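Local coordinates for lactate utilization protein C (Deinococcus radiodurans, PDB 2G40) that may function in L-lactate utilization, as a homodimeric member of the LutC/YkgG family, at residues L51-L57 / E168-Q173; A69-S75 / L218-G224; I83-L87 / F161-V165; I136-G140 / W194-S199. Numbering follows the deposited sequence.

Interaction 1: residues L51-L57 / E168-Q173; sequences LSRAEIL and EDQIVQ
A capping box opens helix 53-66, and the first turn of that helix packs against the 3-10 turn and short strand through which the chain passes from the parallel to the mixed sheet. Ser52 is the N-cap: Glu55 N donates to Ser52 OG (3.1 Å) and Ser52 N to Glu55 OE1 (2.8 Å), with Ser52 chi1 p and Glu55 chi1 m; from Arg53 onward the backbone is helical. The 3-10 turn, 168-170, is closed by Ile171 N to Glu168 O (3.2 Å), and the chain extends at 171-172. Glu168, chi1 t and chi2 m, turns its carboxylate to Arg53, whose m, m, m side chain curls so that NE and NH2 each lie 3.1 Å from Glu168 OE2 in a salt bridge. Ile171 O accepts from the same guanidinium, from Arg53 NH1 at 2.8 Å and Arg53 NH2 at 2.9 Å. The Ile171 side chain points at the helix, with Ile171 CG2 3.6 Å from Ile56 CG2 and Ile171 CD1 3.4 Å from Leu57 CD2. Val172 faces away, onto strand 134-136. Gln173, CA 5.9 Å from Ile56 CA, extends with chi1 and chi2 both t, and its OE1 accepts from Leu51 N at 2.9 Å.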
# COMPACT_ATOMS: atom_id res chain seq x y z
N LEU A 51 -20.34 -10.22 -15.63
CA LEU A 51 -20.99 -9.00 -16.09
C LEU A 51 -20.43 -8.61 -17.46
O LEU A 51 -19.31 -8.99 -17.84
CB LEU A 51 -20.75 -7.87 -15.09
CG LEU A 51 -21.45 -8.00 -13.72
CD1 LEU A 51 -21.09 -6.81 -12.84
CD2 LEU A 51 -22.96 -8.13 -13.87
N SER A 52 -21.21 -7.86 -18.23
CA SER A 52 -20.72 -7.32 -19.47
C SER A 52 -19.70 -6.23 -19.18
O SER A 52 -19.66 -5.69 -18.06
CB SER A 52 -21.86 -6.75 -20.30
OG SER A 52 -22.36 -5.55 -19.73
N ARG A 53 -18.89 -5.88 -20.17
CA ARG A 53 -17.96 -4.77 -20.02
C ARG A 53 -18.69 -3.48 -19.68
O ARG A 53 -18.21 -2.70 -18.85
CB ARG A 53 -17.12 -4.55 -21.28
CG ARG A 53 -16.20 -5.72 -21.63
CD ARG A 53 -15.21 -6.01 -20.49
NE ARG A 53 -14.46 -4.81 -20.10
CZ ARG A 53 -13.72 -4.72 -19.00
NH1 ARG A 53 -13.61 -5.75 -18.17
NH2 ARG A 53 -13.06 -3.60 -18.74
N ALA A 54 -19.84 -3.25 -20.30
CA ALA A 54 -20.59 -2.04 -19.98
C ALA A 54 -21.04 -1.99 -18.52
O ALA A 54 -20.89 -0.97 -17.86
CB ALA A 54 -21.79 -1.89 -20.92
N GLU A 55 -21.57 -3.11 -18.02
CA GLU A 55 -21.98 -3.25 -16.62
C GLU A 55 -20.82 -3.11 -15.65
O GLU A 55 -20.95 -2.52 -14.57
CB GLU A 55 -22.65 -4.59 -16.42
CG GLU A 55 -23.99 -4.73 -17.09
CD GLU A 55 -24.50 -6.15 -17.09
OE1 GLU A 55 -23.71 -7.09 -17.26
OE2 GLU A 55 -25.73 -6.32 -16.93
N ILE A 56 -19.67 -3.66 -16.04
CA ILE A 56 -18.45 -3.53 -15.26
C ILE A 56 -18.03 -2.06 -15.13
O ILE A 56 -17.73 -1.60 -14.03
CB ILE A 56 -17.31 -4.40 -15.86
CG1 ILE A 56 -17.63 -5.88 -15.67
CG2 ILE A 56 -15.97 -4.06 -15.20
CD1 ILE A 56 -16.66 -6.79 -16.43
N LEU A 57 -17.98 -1.34 -16.25
CA LEU A 57 -17.64 0.08 -16.27
C LEU A 57 -18.60 0.89 -15.40
O LEU A 57 -18.18 1.72 -14.58
CB LEU A 57 -17.65 0.60 -17.71
CG LEU A 57 -16.42 0.15 -18.52
CD1 LEU A 57 -16.57 0.48 -19.98
CD2 LEU A 57 -15.14 0.77 -17.96
N GLU A 168 -9.50 1.40 -19.77
CA GLU A 168 -10.70 0.56 -19.76
C GLU A 168 -10.33 -0.92 -19.62
O GLU A 168 -10.97 -1.64 -18.84
CB GLU A 168 -11.53 0.80 -21.01
CG GLU A 168 -12.81 -0.02 -21.10
CD GLU A 168 -12.63 -1.42 -21.68
OE1 GLU A 168 -11.60 -1.71 -22.33
OE2 GLU A 168 -13.56 -2.24 -21.48
N ASP A 169 -9.29 -1.36 -20.33
CA ASP A 169 -8.86 -2.77 -20.33
C ASP A 169 -8.16 -3.23 -19.06
O ASP A 169 -7.83 -4.41 -18.92
CB ASP A 169 -7.99 -3.09 -21.55
CG ASP A 169 -6.65 -2.37 -21.55
OD1 ASP A 169 -6.26 -1.79 -20.52
OD2 ASP A 169 -5.98 -2.38 -22.60
N GLN A 170 -7.94 -2.32 -18.12
CA GLN A 170 -7.37 -2.67 -16.83
C GLN A 170 -8.45 -2.92 -15.78
O GLN A 170 -8.15 -3.26 -14.64
CB GLN A 170 -6.47 -1.54 -16.31
CG GLN A 170 -5.15 -1.44 -17.02
CD GLN A 170 -4.34 -0.31 -16.45
OE1 GLN A 170 -4.74 0.84 -16.51
NE2 GLN A 170 -3.19 -0.63 -15.90
N ILE A 171 -9.71 -2.70 -16.15
CA ILE A 171 -10.79 -2.87 -15.19
C ILE A 171 -11.33 -4.30 -15.31
O ILE A 171 -11.71 -4.72 -16.40
CB ILE A 171 -11.91 -1.87 -15.44
CG1 ILE A 171 -11.39 -0.43 -15.35
CG2 ILE A 171 -13.04 -2.12 -14.46
CD1 ILE A 171 -12.32 0.60 -16.00
N VAL A 172 -11.33 -5.03 -14.21
CA VAL A 172 -11.89 -6.38 -14.17
C VAL A 172 -13.04 -6.35 -13.20
O VAL A 172 -13.17 -5.42 -12.41
CB VAL A 172 -10.84 -7.46 -13.74
CG1 VAL A 172 -9.68 -7.45 -14.71
CG2 VAL A 172 -10.35 -7.23 -12.31
N GLN A 173 -13.86 -7.38 -13.24
CA GLN A 173 -15.05 -7.39 -12.40
C GLN A 173 -14.74 -7.74 -10.96
O GLN A 173 -15.19 -7.05 -10.03
CB GLN A 173 -16.09 -8.35 -12.96
CG GLN A 173 -17.29 -8.49 -12.05
CD GLN A 173 -18.30 -9.46 -12.57
OE1 GLN A 173 -18.23 -9.89 -13.73
NE2 GLN A 173 -19.25 -9.82 -11.72

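Interaction 2: residues A69-S75 / L218-G224; sequences AAYTHVS and LQVIVVG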
# COMPACT_ATOMS: atom_id res chain seq x y z
N ALA A 69 -14.83 9.83 -4.73
CA ALA A 69 -13.86 10.26 -5.72
C ALA A 69 -14.56 10.89 -6.91
O ALA A 69 -15.77 10.69 -7.12
CB ALA A 69 -13.02 9.10 -6.16
N ALA A 70 -13.80 11.66 -7.68
CA ALA A 70 -14.27 12.12 -8.98
C ALA A 70 -14.00 11.04 -10.00
O ALA A 70 -13.09 10.23 -9.85
CB ALA A 70 -13.62 13.42 -9.38
N TYR A 71 -14.85 10.99 -11.03
CA TYR A 71 -14.76 9.97 -12.06
C TYR A 71 -15.12 10.55 -13.42
O TYR A 71 -16.13 11.23 -13.56
CB TYR A 71 -15.71 8.81 -11.74
CG TYR A 71 -15.66 7.66 -12.73
CD1 TYR A 71 -16.42 7.69 -13.90
CD2 TYR A 71 -14.91 6.53 -12.49
CE1 TYR A 71 -16.40 6.65 -14.81
CE2 TYR A 71 -14.88 5.48 -13.40
CZ TYR A 71 -15.64 5.55 -14.55
OH TYR A 71 -15.62 4.49 -15.44
N THR A 72 -14.33 10.20 -14.43
CA THR A 72 -14.65 10.56 -15.80
C THR A 72 -14.13 9.48 -16.71
O THR A 72 -13.12 8.86 -16.42
CB THR A 72 -14.06 11.94 -16.18
OG1 THR A 72 -14.59 12.36 -17.46
CG2 THR A 72 -12.56 11.91 -16.24
N HIS A 73 -14.85 9.22 -17.79
CA HIS A 73 -14.41 8.26 -18.79
C HIS A 73 -14.23 9.06 -20.08
O HIS A 73 -15.14 9.73 -20.52
CB HIS A 73 -15.44 7.14 -18.98
CG HIS A 73 -14.97 6.02 -19.86
ND1 HIS A 73 -15.70 4.87 -20.03
CD2 HIS A 73 -13.85 5.87 -20.62
CE1 HIS A 73 -15.06 4.06 -20.86
NE2 HIS A 73 -13.94 4.64 -21.23
N VAL A 74 -13.03 9.02 -20.64
CA VAL A 74 -12.68 9.81 -21.82
C VAL A 74 -12.00 8.92 -22.86
O VAL A 74 -11.58 7.81 -22.55
CB VAL A 74 -11.76 11.02 -21.43
CG1 VAL A 74 -12.46 11.95 -20.46
CG2 VAL A 74 -10.42 10.53 -20.87
N SER A 75 -11.90 9.42 -24.09
CA SER A 75 -11.09 8.79 -25.13
C SER A 75 -9.62 9.09 -24.89
O SER A 75 -9.28 10.03 -24.18
CB SER A 75 -11.47 9.34 -26.50
OG SER A 75 -11.13 10.73 -26.58
N LEU A 218 -9.36 12.26 -4.83
CA LEU A 218 -9.01 11.32 -5.87
C LEU A 218 -9.84 11.59 -7.09
O LEU A 218 -11.08 11.75 -7.00
CB LEU A 218 -9.20 9.87 -5.41
CG LEU A 218 -9.14 8.80 -6.51
CD1 LEU A 218 -7.77 8.72 -7.15
CD2 LEU A 218 -9.61 7.46 -5.91
N GLN A 219 -9.15 11.72 -8.22
CA GLN A 219 -9.79 11.78 -9.53
C GLN A 219 -9.41 10.53 -10.28
O GLN A 219 -8.24 10.28 -10.51
CB GLN A 219 -9.31 13.00 -10.31
CG GLN A 219 -9.71 13.02 -11.79
CD GLN A 219 -11.13 13.48 -12.00
OE1 GLN A 219 -11.47 14.60 -11.65
NE2 GLN A 219 -11.97 12.62 -12.58
N VAL A 220 -10.41 9.77 -10.68
CA VAL A 220 -10.21 8.63 -11.54
C VAL A 220 -10.58 9.03 -12.95
O VAL A 220 -11.64 9.61 -13.21
CB VAL A 220 -11.09 7.41 -11.10
CG1 VAL A 220 -10.99 6.28 -12.11
CG2 VAL A 220 -10.72 6.95 -9.69
N ILE A 221 -9.67 8.73 -13.87
CA ILE A 221 -9.87 8.97 -15.28
C ILE A 221 -9.77 7.63 -15.96
O ILE A 221 -8.70 7.04 -16.06
CB ILE A 221 -8.85 9.97 -15.87
CG1 ILE A 221 -8.91 11.30 -15.11
CG2 ILE A 221 -9.11 10.18 -17.39
CD1 ILE A 221 -7.99 12.37 -15.67
N VAL A 222 -10.91 7.11 -16.41
CA VAL A 222 -10.90 5.93 -17.26
C VAL A 222 -10.71 6.35 -18.69
O VAL A 222 -11.31 7.31 -19.14
CB VAL A 222 -12.18 5.11 -17.10
CG1 VAL A 222 -12.12 3.82 -17.98
CG2 VAL A 222 -12.39 4.80 -15.66
N VAL A 223 -9.84 5.63 -19.41
CA VAL A 223 -9.56 6.00 -20.77
C VAL A 223 -9.78 4.82 -21.71
O VAL A 223 -9.36 3.70 -21.42
CB VAL A 223 -8.14 6.64 -20.94
CG1 VAL A 223 -7.06 5.84 -20.29
CG2 VAL A 223 -7.85 6.91 -22.42
N GLY A 224 -10.50 5.08 -22.79
CA GLY A 224 -10.52 4.17 -23.95
C GLY A 224 -11.77 3.32 -24.07
O GLY A 224 -12.70 3.40 -23.26
OXT GLY A 224 -11.89 2.52 -25.01
O HOH W 1 -14.62 13.89 -13.07
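Strands 70-74 and 218-223 run parallel, 13° between their directions and 4.6 Å apart at closest approach, in register from Ala70 beside Gln219 to Val74 beside Val223. Six backbone hydrogen bonds of 2.8-3.0 Å join them: Ala70, Thr72 and Val74 each offer both N and O, reaching Leu218 O and Val220 N, Val220 O and Val222 N, and Val222 O and Gly224 N. CA-H...O contacts share the same carbonyls; Val74 O, for example, also meets Val223 CA at 3.2 Å. His73 NE2 donates to the terminal carboxylate at Gly224 O (2.7 Å), while Val222 CG1 sits over the imidazole face, 3.8 Å from its centroid, as a CH-pi contact. A water bridges Gln219 NE2 (3.0 Å) and, weakly, Tyr71 O (3.1 Å). Tyr71 CE2 packs 3.4 Å from Val222 CG2. Strand 70-74 edges the parallel sheet beside 217-223, with 161-167 next; helix 53-66 covers the Tyr71 and Val220 face and helix 79-87 the Val74 and Ile221 face, a layering consistent with a Rossmann-like alpha/beta fold.

Interaction 3: residues I83-L87 / F161-V165; sequences IAKAL and FHICV
Ile163 reaches out from strand 161-165 with chi1 m and chi2 t, and its CD1 lies among three residues of helix 83-87: 3.7 Å from Leu87 CD2, 3.9 Å from Ala86 CB and 4.4 Å from Ile83 CG2. The strand is extended and the helix regular, with Leu87 N bonded to Ile83 O at 3.1 Å. Their axes approach to 10.1 Å and run nearly antiparallel, at 165°; the nearest CA pair is Ile83 and Ile163, 7.5 Å apart. Every second strand residue, Phe161, Ile163 and Val165, points CA-to-CB at the helix. Phe161, chi1 t and chi2 28°, turns its ring edge to the helix backbone, so that Phe161 CE2 is 3.4 Å from Ala86 O, and Phe161 CZ is 4.4 Å from Ala86 CB. At the other end Val165 CG2, from a t rotamer, is 4.2 Å from Ile83 CD1. No hydrogen bond crosses the contact, which rests on apolar packing. Ile221 and Gln219 of strand 217-223 and Ala127 of strand 127-130 widen the same buried layer. Such a helix lying antiparallel over the middle strands of a parallel sheet is the alpha/beta layering of a Rossmann-like fold, consistent with the Rossmann-like relatives of the LUD domain.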
# COMPACT_ATOMS: atom_id res chain seq x y z
N ILE A 83 -6.92 15.37 -17.81
CA ILE A 83 -5.95 15.51 -16.72
C ILE A 83 -5.77 16.98 -16.42
O ILE A 83 -5.81 17.39 -15.25
CB ILE A 83 -4.58 14.90 -17.08
CG1 ILE A 83 -4.72 13.39 -17.30
CG2 ILE A 83 -3.57 15.17 -15.98
CD1 ILE A 83 -3.52 12.73 -17.91
N ALA A 84 -5.58 17.78 -17.47
CA ALA A 84 -5.48 19.23 -17.31
C ALA A 84 -6.70 19.83 -16.63
O ALA A 84 -6.56 20.66 -15.73
CB ALA A 84 -5.26 19.90 -18.65
N LYS A 85 -7.88 19.37 -17.02
CA LYS A 85 -9.11 19.85 -16.44
C LYS A 85 -9.18 19.48 -14.95
O LYS A 85 -9.52 20.32 -14.13
CB LYS A 85 -10.32 19.29 -17.20
CG LYS A 85 -11.63 19.84 -16.77
CD LYS A 85 -12.74 19.29 -17.65
CE LYS A 85 -14.10 19.81 -17.22
NZ LYS A 85 -14.29 19.65 -15.75
N ALA A 86 -8.78 18.26 -14.61
CA ALA A 86 -8.75 17.79 -13.21
C ALA A 86 -7.84 18.61 -12.29
O ALA A 86 -8.18 18.83 -11.12
CB ALA A 86 -8.34 16.34 -13.16
N LEU A 87 -6.69 19.03 -12.81
CA LEU A 87 -5.77 19.89 -12.06
C LEU A 87 -6.26 21.31 -11.83
O LEU A 87 -5.87 21.95 -10.84
CB LEU A 87 -4.45 20.00 -12.81
CG LEU A 87 -3.59 18.76 -12.76
CD1 LEU A 87 -2.48 18.95 -13.79
CD2 LEU A 87 -3.03 18.56 -11.36
N PHE A 161 -3.88 15.03 -3.50
CA PHE A 161 -4.78 14.87 -4.62
C PHE A 161 -4.12 13.92 -5.59
O PHE A 161 -3.01 14.18 -6.03
CB PHE A 161 -5.03 16.22 -5.29
CG PHE A 161 -5.90 16.17 -6.54
CD1 PHE A 161 -6.86 15.20 -6.74
CD2 PHE A 161 -5.76 17.16 -7.49
CE1 PHE A 161 -7.67 15.20 -7.89
CE2 PHE A 161 -6.55 17.18 -8.63
CZ PHE A 161 -7.50 16.21 -8.83
N HIS A 162 -4.77 12.78 -5.83
CA HIS A 162 -4.28 11.73 -6.71
C HIS A 162 -5.19 11.73 -7.93
O HIS A 162 -6.41 11.67 -7.80
CB HIS A 162 -4.36 10.39 -5.96
CG HIS A 162 -3.82 9.20 -6.70
ND1 HIS A 162 -3.99 7.92 -6.24
CD2 HIS A 162 -3.13 9.10 -7.86
CE1 HIS A 162 -3.42 7.07 -7.08
NE2 HIS A 162 -2.90 7.76 -8.08
N ILE A 163 -4.58 11.88 -9.09
CA ILE A 163 -5.22 11.67 -10.37
C ILE A 163 -4.72 10.34 -10.91
O ILE A 163 -3.53 10.19 -11.21
CB ILE A 163 -4.89 12.75 -11.40
CG1 ILE A 163 -5.30 14.14 -10.86
CG2 ILE A 163 -5.61 12.46 -12.71
CD1 ILE A 163 -4.83 15.32 -11.72
N CYS A 164 -5.62 9.38 -11.03
CA CYS A 164 -5.25 8.03 -11.38
C CYS A 164 -5.91 7.65 -12.70
O CYS A 164 -7.15 7.64 -12.81
CB CYS A 164 -5.67 7.08 -10.27
SG CYS A 164 -5.22 5.41 -10.62
N VAL A 165 -5.09 7.34 -13.69
CA VAL A 165 -5.58 7.01 -15.03
C VAL A 165 -5.68 5.50 -15.13
O VAL A 165 -4.71 4.81 -14.89
CB VAL A 165 -4.64 7.55 -16.14
CG1 VAL A 165 -5.08 7.05 -17.51
CG2 VAL A 165 -4.60 9.05 -16.11

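Interaction 4: residues I136-G140 / W194-S199; sequences ISETG and WLSGGS
Two backbone hydrogen bonds hold the 136-140 turn to the end of strand 194-196: Gly198 N donates to Thr139 O at 2.8 Å, and Gly197 N to Gly140 O at 3.1 Å. The nearest CA pairs are Thr139 with Gly198 (4.4 Å) and Gly140 with Gly197 (5.1 Å). A water donates both to Gly140 O (3.1 Å) and to Leu195 O (2.9 Å), and Ser196 CA makes a CA-H...O contact with Gly140 O at 3.5 Å. Ser137 and Glu138 have helical angles; Gly140 (phi 59°, psi 44°) and Gly198 (phi 98°, psi 176°) take conformations that favour glycine. Thr139 OG1 and Ser196 OG both bond to Thr141 OG1. Farther out, Ile136 CD1 is 4.1 Å from Trp194 CZ3, with Ile136 chi1 m and chi2 t and Trp194 chi1 m. Trp194 stacks on Trp194 of the second subunit and pairs there with an antiparallel strand; the contact joins the turn of the beta hairpin formed by strands 134-136 and 141-144 to the strand through which the mixed sheet continues across the homodimer interface.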
# COMPACT_ATOMS: atom_id res chain seq x y z
N ILE A 136 -10.71 -3.02 -9.96
CA ILE A 136 -11.75 -4.01 -9.74
C ILE A 136 -13.08 -3.29 -9.57
O ILE A 136 -13.26 -2.44 -8.68
CB ILE A 136 -11.45 -4.85 -8.50
CG1 ILE A 136 -10.10 -5.56 -8.64
CG2 ILE A 136 -12.56 -5.85 -8.27
CD1 ILE A 136 -9.47 -5.84 -7.29
N SER A 137 -14.02 -3.64 -10.43
CA SER A 137 -15.30 -2.97 -10.45
C SER A 137 -16.14 -3.23 -9.21
O SER A 137 -16.74 -2.31 -8.67
CB SER A 137 -16.09 -3.30 -11.71
OG SER A 137 -16.63 -4.61 -11.71
N GLU A 138 -16.15 -4.48 -8.73
CA GLU A 138 -17.08 -4.85 -7.64
C GLU A 138 -16.84 -4.08 -6.35
O GLU A 138 -17.79 -3.77 -5.63
CB GLU A 138 -17.09 -6.37 -7.39
CG GLU A 138 -15.82 -6.97 -6.80
CD GLU A 138 -15.97 -8.45 -6.44
OE1 GLU A 138 -17.12 -8.90 -6.27
OE2 GLU A 138 -14.95 -9.16 -6.32
N THR A 139 -15.58 -3.74 -6.09
CA THR A 139 -15.21 -3.03 -4.87
C THR A 139 -14.69 -1.63 -5.14
O THR A 139 -14.33 -0.94 -4.21
CB THR A 139 -14.18 -3.85 -4.09
OG1 THR A 139 -13.07 -4.17 -4.92
CG2 THR A 139 -14.80 -5.11 -3.57
N GLY A 140 -14.66 -1.20 -6.40
CA GLY A 140 -14.14 0.12 -6.73
C GLY A 140 -12.70 0.24 -6.27
O GLY A 140 -12.30 1.25 -5.65
N TRP A 194 -3.60 -1.18 -2.50
CA TRP A 194 -4.98 -1.33 -2.95
C TRP A 194 -5.79 -0.20 -2.34
O TRP A 194 -5.92 -0.12 -1.12
CB TRP A 194 -5.58 -2.60 -2.42
CG TRP A 194 -5.04 -3.88 -2.96
CD1 TRP A 194 -3.74 -4.21 -3.16
CD2 TRP A 194 -5.81 -5.03 -3.31
NE1 TRP A 194 -3.65 -5.49 -3.64
CE2 TRP A 194 -4.90 -6.02 -3.74
CE3 TRP A 194 -7.18 -5.32 -3.29
CZ2 TRP A 194 -5.33 -7.27 -4.16
CZ3 TRP A 194 -7.60 -6.55 -3.71
CH2 TRP A 194 -6.67 -7.53 -4.13
N LEU A 195 -6.35 0.62 -3.21
CA LEU A 195 -7.15 1.77 -2.82
C LEU A 195 -8.58 1.42 -3.18
O LEU A 195 -8.83 1.11 -4.33
CB LEU A 195 -6.69 2.99 -3.61
CG LEU A 195 -5.17 3.15 -3.69
CD1 LEU A 195 -4.78 4.07 -4.80
CD2 LEU A 195 -4.65 3.63 -2.36
N SER A 196 -9.50 1.43 -2.22
CA SER A 196 -10.84 0.87 -2.44
C SER A 196 -11.94 1.73 -1.90
O SER A 196 -11.84 2.26 -0.79
CB SER A 196 -10.98 -0.52 -1.80
OG SER A 196 -10.04 -1.45 -2.32
N GLY A 197 -13.00 1.87 -2.70
CA GLY A 197 -14.25 2.46 -2.25
C GLY A 197 -15.02 1.47 -1.40
O GLY A 197 -15.70 1.87 -0.45
N GLY A 198 -14.89 0.19 -1.74
CA GLY A 198 -15.58 -0.89 -1.04
C GLY A 198 -16.84 -1.29 -1.77
O GLY A 198 -17.19 -0.68 -2.78
N SER A 199 -17.50 -2.32 -1.28
CA SER A 199 -18.72 -2.80 -1.90
C SER A 199 -19.87 -1.85 -1.55
O SER A 199 -20.88 -1.78 -2.27
CB SER A 199 -19.04 -4.22 -1.46
OG SER A 199 -19.44 -4.26 -0.10
O HOH W 2 -10.12 3.44 -5.57

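How the interactions relate
Interactions 2 and 3 share the parallel sheet, centres about 8 Å apart, in adjacent strands 217-223 and 161-167; interactions 1 and 4, centres about 13 Å apart, reach the mixed sheet, where Val172 O meets Ser137 N at 2.8 Å. Glu168 N to Val223 O, also 2.8 Å, ties interaction 1 to interaction 2, so residues 168-173 bridge the two sheets. The first segments come in the order of interactions 1 to 4; the second follow as 161-165 (interaction 3), 168-173 (1), 194-199 (4) and 218-224 (2). Interactions 3 and 4 are nested inside the loop closed by interaction 2, which returns the C-terminus beside the early strand 70-74. Interaction 4 alone of the four lies at the dimer interface.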